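Local coordinates for protein cyclopropane-fatty-acyl-phospholipid synthase 1 (Mycobacterium tuberculosis, PDB 1KPH) that converts a distal cis double bond of alpha mycolic acids into a cyclopropane ring, using S-adenosyl-L-methionine as the one-carbon donor, at residues Lys6-Phe9 with Ala10-Gln13; Asp20-Phe23 with Arg24-Leu27; Phe151-Ala154 with His155-Leu158. All coordinates share one frame; numbering follows the deposited sequence.

Interaction 1 of 3, residues Lys6-Phe9 with Ala10-Gln13. With SAH (S-adenosyl-L-homocysteine), chain F.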
# COMPACT_ATOMS: atom_id res chain seq x y z
N LYS A 6 -11.25 7.80 15.40
CA LYS A 6 -11.46 6.36 15.40
C LYS A 6 -11.20 5.79 14.01
O LYS A 6 -11.89 6.14 13.06
CB LYS A 6 -12.89 6.03 15.84
CG LYS A 6 -13.19 6.33 17.30
CD LYS A 6 -14.52 5.74 17.72
CE LYS A 6 -14.75 5.91 19.22
NZ LYS A 6 -15.96 5.16 19.68
N PRO A 7 -10.20 4.91 13.88
CA PRO A 7 -9.89 4.31 12.57
C PRO A 7 -11.15 3.81 11.87
O PRO A 7 -12.11 3.40 12.53
CB PRO A 7 -8.94 3.18 12.93
CG PRO A 7 -8.23 3.71 14.13
CD PRO A 7 -9.35 4.33 14.93
N HIS A 8 -11.14 3.84 10.54
CA HIS A 8 -12.29 3.37 9.78
C HIS A 8 -12.20 1.86 9.56
O HIS A 8 -12.03 1.39 8.44
CB HIS A 8 -12.36 4.08 8.42
CG HIS A 8 -12.37 5.58 8.52
ND1 HIS A 8 -11.21 6.32 8.63
CD2 HIS A 8 -13.39 6.47 8.53
CE1 HIS A 8 -11.52 7.61 8.70
NE2 HIS A 8 -12.83 7.72 8.64
N PHE A 9 -12.30 1.11 10.65
CA PHE A 9 -12.23 -0.34 10.59
C PHE A 9 -13.20 -0.93 9.57
O PHE A 9 -12.82 -1.76 8.75
CB PHE A 9 -12.50 -0.96 11.96
CG PHE A 9 -11.42 -0.72 12.98
CD1 PHE A 9 -11.33 0.50 13.65
CD2 PHE A 9 -10.51 -1.72 13.28
CE1 PHE A 9 -10.34 0.71 14.61
CE2 PHE A 9 -9.51 -1.52 14.24
CZ PHE A 9 -9.43 -0.30 14.91
N ALA A 10 -14.46 -0.50 9.64
CA ALA A 10 -15.49 -1.00 8.74
C ALA A 10 -15.16 -0.90 7.25
O ALA A 10 -15.15 -1.91 6.55
CB ALA A 10 -16.82 -0.30 9.02
N ASN A 11 -14.90 0.32 6.77
CA ASN A 11 -14.59 0.53 5.36
C ASN A 11 -13.37 -0.26 4.89
O ASN A 11 -13.40 -0.90 3.83
CB ASN A 11 -14.35 2.01 5.07
CG ASN A 11 -15.59 2.85 5.25
OD1 ASN A 11 -16.66 2.50 4.76
ND2 ASN A 11 -15.45 3.98 5.94
N VAL A 12 -12.29 -0.19 5.66
CA VAL A 12 -11.06 -0.89 5.31
C VAL A 12 -11.31 -2.38 5.33
O VAL A 12 -10.93 -3.10 4.41
CB VAL A 12 -9.93 -0.53 6.29
CG1 VAL A 12 -8.71 -1.40 6.01
CG2 VAL A 12 -9.57 0.93 6.13
N GLN A 13 -11.97 -2.85 6.39
CA GLN A 13 -12.28 -4.27 6.52
C GLN A 13 -13.22 -4.73 5.42
O GLN A 13 -13.22 -5.90 5.04
CB GLN A 13 -12.90 -4.55 7.89
CG GLN A 13 -11.90 -4.56 9.03
CD GLN A 13 -12.56 -4.74 10.39
OE1 GLN A 13 -13.52 -5.50 10.52
NE2 GLN A 13 -12.03 -4.06 11.40
N SAH F . 1.46 -2.47 2.72
CA SAH F . 0.92 -3.76 2.31
CB SAH F . -0.63 -3.74 2.25
CG SAH F . -1.32 -2.59 1.49
C SAH F . 1.47 -4.19 0.94
OXT SAH F . 1.25 -5.34 0.54
C5' SAH F . -3.58 -1.36 2.64
C4' SAH F . -3.18 -1.69 4.07
O4' SAH F . -3.14 -0.52 4.93
C3' SAH F . -4.13 -2.68 4.74
O3' SAH F . -3.35 -3.67 5.46
C2' SAH F . -4.95 -1.82 5.67
O2' SAH F . -5.49 -2.56 6.77
C1' SAH F . -3.97 -0.78 6.09
N9 SAH F . -4.59 0.45 6.59
C8 SAH F . -5.55 1.25 6.05
N7 SAH F . -5.90 2.29 6.74
C5 SAH F . -5.08 2.18 7.86
C6 SAH F . -4.89 3.04 9.14
N6 SAH F . -5.59 4.16 9.38
N1 SAH F . -3.97 2.59 10.05
C2 SAH F . -3.27 1.45 9.80
N3 SAH F . -3.34 0.63 8.72
C4 SAH F . -4.27 1.06 7.79

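Interaction 2 of 3, residues Asp20-Phe23 with Arg24-Leu27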
# COMPACT_ATOMS: atom_id res chain seq x y z
N ASP A 20 -8.95 -14.21 2.71
CA ASP A 20 -7.57 -14.40 2.29
C ASP A 20 -7.52 -15.35 1.11
O ASP A 20 -6.81 -15.11 0.13
CB ASP A 20 -6.73 -14.99 3.43
CG ASP A 20 -6.46 -13.99 4.53
OD1 ASP A 20 -5.69 -14.32 5.45
OD2 ASP A 20 -7.02 -12.87 4.47
N ASP A 21 -8.30 -16.42 1.20
CA ASP A 21 -8.36 -17.41 0.14
C ASP A 21 -8.66 -16.76 -1.20
O ASP A 21 -8.15 -17.20 -2.23
CB ASP A 21 -9.44 -18.45 0.47
CG ASP A 21 -9.18 -19.16 1.79
OD1 ASP A 21 -8.22 -19.97 1.85
OD2 ASP A 21 -9.92 -18.91 2.76
N PHE A 22 -9.49 -15.72 -1.19
CA PHE A 22 -9.84 -15.02 -2.43
C PHE A 22 -8.68 -14.18 -2.97
O PHE A 22 -8.36 -14.24 -4.15
CB PHE A 22 -11.05 -14.11 -2.22
CG PHE A 22 -11.51 -13.43 -3.49
CD1 PHE A 22 -12.28 -14.12 -4.42
CD2 PHE A 22 -11.14 -12.12 -3.77
CE1 PHE A 22 -12.67 -13.51 -5.62
CE2 PHE A 22 -11.52 -11.50 -4.96
CZ PHE A 22 -12.29 -12.20 -5.88
N PHE A 23 -8.06 -13.39 -2.10
CA PHE A 23 -6.95 -12.56 -2.54
C PHE A 23 -5.81 -13.42 -3.04
O PHE A 23 -5.11 -13.04 -3.97
CB PHE A 23 -6.47 -11.66 -1.40
CG PHE A 23 -7.41 -10.54 -1.09
CD1 PHE A 23 -8.25 -10.60 0.02
CD2 PHE A 23 -7.49 -9.43 -1.93
CE1 PHE A 23 -9.15 -9.57 0.29
CE2 PHE A 23 -8.38 -8.40 -1.67
CZ PHE A 23 -9.21 -8.47 -0.56
N ARG A 24 -5.65 -14.59 -2.44
CA ARG A 24 -4.60 -15.52 -2.83
C ARG A 24 -4.76 -15.97 -4.27
O ARG A 24 -3.81 -16.49 -4.86
CB ARG A 24 -4.59 -16.75 -1.92
CG ARG A 24 -3.81 -16.55 -0.63
CD ARG A 24 -3.80 -17.82 0.21
NE ARG A 24 -2.77 -17.76 1.23
CZ ARG A 24 -1.47 -17.95 1.00
NH1 ARG A 24 -1.04 -18.23 -0.22
NH2 ARG A 24 -0.60 -17.85 1.99
N LEU A 25 -5.95 -15.79 -4.85
CA LEU A 25 -6.17 -16.19 -6.24
C LEU A 25 -5.49 -15.26 -7.23
O LEU A 25 -5.29 -15.63 -8.38
CB LEU A 25 -7.67 -16.25 -6.59
CG LEU A 25 -8.57 -17.38 -6.08
CD1 LEU A 25 -7.82 -18.70 -6.07
CD2 LEU A 25 -9.05 -17.07 -4.71
N PHE A 26 -5.15 -14.05 -6.81
CA PHE A 26 -4.49 -13.16 -7.75
C PHE A 26 -3.19 -12.50 -7.30
O PHE A 26 -2.42 -12.06 -8.14
CB PHE A 26 -5.50 -12.11 -8.28
CG PHE A 26 -5.94 -11.09 -7.27
CD1 PHE A 26 -5.18 -9.94 -7.04
CD2 PHE A 26 -7.15 -11.24 -6.60
CE1 PHE A 26 -5.63 -8.95 -6.16
CE2 PHE A 26 -7.60 -10.26 -5.71
CZ PHE A 26 -6.85 -9.11 -5.49
N LEU A 27 -2.94 -12.44 -6.00
CA LEU A 27 -1.70 -11.84 -5.49
C LEU A 27 -0.56 -12.86 -5.55
O LEU A 27 -0.80 -14.06 -5.62
CB LEU A 27 -1.86 -11.39 -4.04
CG LEU A 27 -2.91 -10.31 -3.75
CD1 LEU A 27 -2.89 -10.00 -2.26
CD2 LEU A 27 -2.61 -9.07 -4.58

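Interaction 3 of 3, residues Phe151-Ala154 with His155-Leu158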
# COMPACT_ATOMS: atom_id res chain seq x y z
N PHE A 151 1.17 12.73 9.34
CA PHE A 151 2.54 13.24 9.30
C PHE A 151 2.99 13.82 10.64
O PHE A 151 4.18 13.80 10.97
CB PHE A 151 2.70 14.28 8.20
CG PHE A 151 2.74 13.70 6.81
CD1 PHE A 151 1.56 13.44 6.12
CD2 PHE A 151 3.96 13.38 6.21
CE1 PHE A 151 1.60 12.88 4.84
CE2 PHE A 151 4.00 12.82 4.94
CZ PHE A 151 2.82 12.57 4.25
N SER A 152 2.03 14.34 11.40
CA SER A 152 2.34 14.90 12.71
C SER A 152 2.83 13.76 13.60
O SER A 152 3.87 13.86 14.24
CB SER A 152 1.09 15.54 13.33
OG SER A 152 1.36 16.05 14.62
N LEU A 153 2.07 12.67 13.61
CA LEU A 153 2.42 11.49 14.40
C LEU A 153 3.73 10.90 13.92
O LEU A 153 4.61 10.58 14.73
CB LEU A 153 1.32 10.43 14.30
CG LEU A 153 1.59 9.09 14.99
CD1 LEU A 153 1.79 9.30 16.48
CD2 LEU A 153 0.43 8.13 14.74
N ALA A 154 3.86 10.75 12.61
CA ALA A 154 5.07 10.20 12.02
C ALA A 154 6.30 10.97 12.48
O ALA A 154 7.30 10.38 12.89
CB ALA A 154 4.97 10.23 10.50
N HIS A 155 6.23 12.29 12.42
CA HIS A 155 7.35 13.13 12.82
C HIS A 155 7.62 13.02 14.32
O HIS A 155 8.77 13.06 14.76
CB HIS A 155 7.09 14.58 12.43
CG HIS A 155 8.28 15.48 12.57
ND1 HIS A 155 8.70 15.98 13.78
CD2 HIS A 155 9.16 15.94 11.65
CE1 HIS A 155 9.79 16.71 13.60
NE2 HIS A 155 10.08 16.71 12.31
N ARG A 156 6.56 12.85 15.09
CA ARG A 156 6.69 12.74 16.54
C ARG A 156 7.30 11.41 17.00
O ARG A 156 8.07 11.37 17.95
CB ARG A 156 5.32 12.95 17.21
CG ARG A 156 5.36 12.87 18.73
CD ARG A 156 4.00 13.21 19.34
NE ARG A 156 2.94 12.35 18.84
CZ ARG A 156 1.67 12.43 19.22
NH1 ARG A 156 1.30 13.35 20.11
NH2 ARG A 156 0.76 11.61 18.71
N LEU A 157 6.96 10.33 16.31
CA LEU A 157 7.46 9.01 16.68
C LEU A 157 8.88 8.70 16.21
O LEU A 157 9.53 7.80 16.75
CB LEU A 157 6.51 7.92 16.15
CG LEU A 157 5.05 8.02 16.59
CD1 LEU A 157 4.30 6.80 16.09
CD2 LEU A 157 4.95 8.11 18.11
N LEU A 158 9.37 9.44 15.22
CA LEU A 158 10.71 9.21 14.69
C LEU A 158 11.83 9.87 15.48
O LEU A 158 11.62 10.89 16.13
CB LEU A 158 10.80 9.70 13.24
CG LEU A 158 10.14 8.87 12.14
CD1 LEU A 158 10.12 9.68 10.85
CD2 LEU A 158 10.89 7.57 11.95

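Interaction 1 of 3, residues Lys6-Phe9 with Ala10-Gln13
The amide of Q13 reaches back to the ring of F9: NE2 lies 3.4 Å from F9 CD2, at the ring edge and close to its plane, while the amide plane stands at 89° to the ring. The same NE2 comes within 3.2 Å of F9 CB. CG of Q13 lies beside its own backbone N (chi1 -76°), and the extended chain beyond it brings the amide to F9. On another side of that turn, ND2 of N11 approaches H8 obliquely, 4.0 Å from CB. The two methyls of V12 face different partners: CG2 lies 3.4 Å from the carbonyl O of H8 and CG1 3.5 Å from O2' of S-adenosyl-L-homocysteine. Behind these side chains are two backbone bonds, V12 N to H8 O at 3.2 Å and Q13 N to F9 O at 2.7 Å. Further out, NE2 of Q13 makes a weak hydrogen bond to the carbonyl of L95, and the side chain of F9 packs on Q125. H8 is the centre of an inverse gamma turn, marked by a weak F9 N to P7 O bond, and also occupies the N-cap position; the whole is the start of a helix whose first turn borders the cofactor pocket.

Interaction 2 of 3, residues Asp20-Phe23 with Arg24-Leu27
F23 and F26 carry the tight side of this contact: their side chains run next to each other and point the same way, with F26 CZ at the edge of the F23 ring, 3.6 Å from CD2. The ring planes meet at 58° with centroids 5.9 Å apart, an oblique pairing. F26 has CG between its backbone N and carbonyl carbon (chi1 70°), a rotation that turns the ring back toward F23, whose carbonyl O sits 3.8 Å above one face of the F26 ring, offset toward the rim. F22 reaches the same ring more loosely, CE2 to CE2 at 4.2 Å, and L27 CD1 rests 4.0 Å from F23 CB. Outside the pair, F23 meets the rings of H15, Y33 and W75, and F22 makes an edge-to-face contact with Y262.

The other side is looser and charged. R24 lays CB and CG against the carbonyl O of D20, while its NE remains 6.2 Å from D20 OD1, so no salt bridge joins them. D21 and R24 are both exposed.

Backbone bonds close the turn. R24 N bonds to D20 O and L25 N to F22 O, whereas F23 O accepts from both F26 N and L27 N. The carbonyl of F23, a buried residue, is thus gripped by two N-H groups, and the chemistry implies an aromatic, mainly apolar cluster in which the carbonyls of D20, F22 and F23 find N-H partners within the same turn.

Interaction 3 of 3, residues Phe151-Ala154 with His155-Leu158
F151 meets the second segment through its backbone: its carbonyl O accepts H155 N at 2.9 Å, and H155 CB stands 3.3 Å from the same oxygen. The F151 ring leads away from H155-L158 and packs on M164 and L166 of strand 163-171, with C214 and A215 of helix 208-217 also against it. H155 sends its own ring elsewhere, to an edge-to-face contact with F220.

S152 likewise contributes its carbonyl, which receives R156 N, while R156 CB lies alongside that oxygen.

L153 is the main side-chain participant. With CG anti to the backbone N (chi1 175°), its CD1 swings forward along the helix into a position between two partners. One is L157, whose CG lies 3.5 Å away and whose two methyls also touch CD1; the two leucines meet at a slant. The other is R156, where a bend at chi3 (57°) folds the guanidinium back until NH2 is 3.4 Å from CD1, the methyl sitting at the edge of that flat group and near its plane. NH2 also has a long, weak ion pair with OD1 of D127. This is helix 147-157 of the beta-alpha-beta unit that runs from strand 132-136 to strand 163-171 in the Rossmann-like methyltransferase fold, and L153 also packs on W123.

A154 sets its small methyl against the sheet, on I133 and M164. Its carbonyl O accepts L158 N at 3.3 Å with an N-H...O angle of 136°, a longer and more bent bond than the L157 N to L153 O bond of 2.8 Å before it. L158 is the first residue to leave helical torsions, and its CG settles 3.3 Å from A154 O.

In the fold
The three contacts are separate local turns, and none touches another. Interactions 1 and 2 follow each other along the chain, on helices 9-16 and 20-23; their centres are 21 Å apart and their nearest atoms about 7 Å. Interaction 3 has its centre 21 Å from that of interaction 1 and 33 Å from that of interaction 2, on the opposite side of the chain's centre from the latter. S-adenosyl-L-homocysteine gives a common reference point: it touches V12 of interaction 1, whereas the side chains of L27 and L153 stay about 7 Å and 8 Å from it. The didecyl-dimethyl-ammonium is about 7 Å from the F26 side chain and about 9 Å from that of V12.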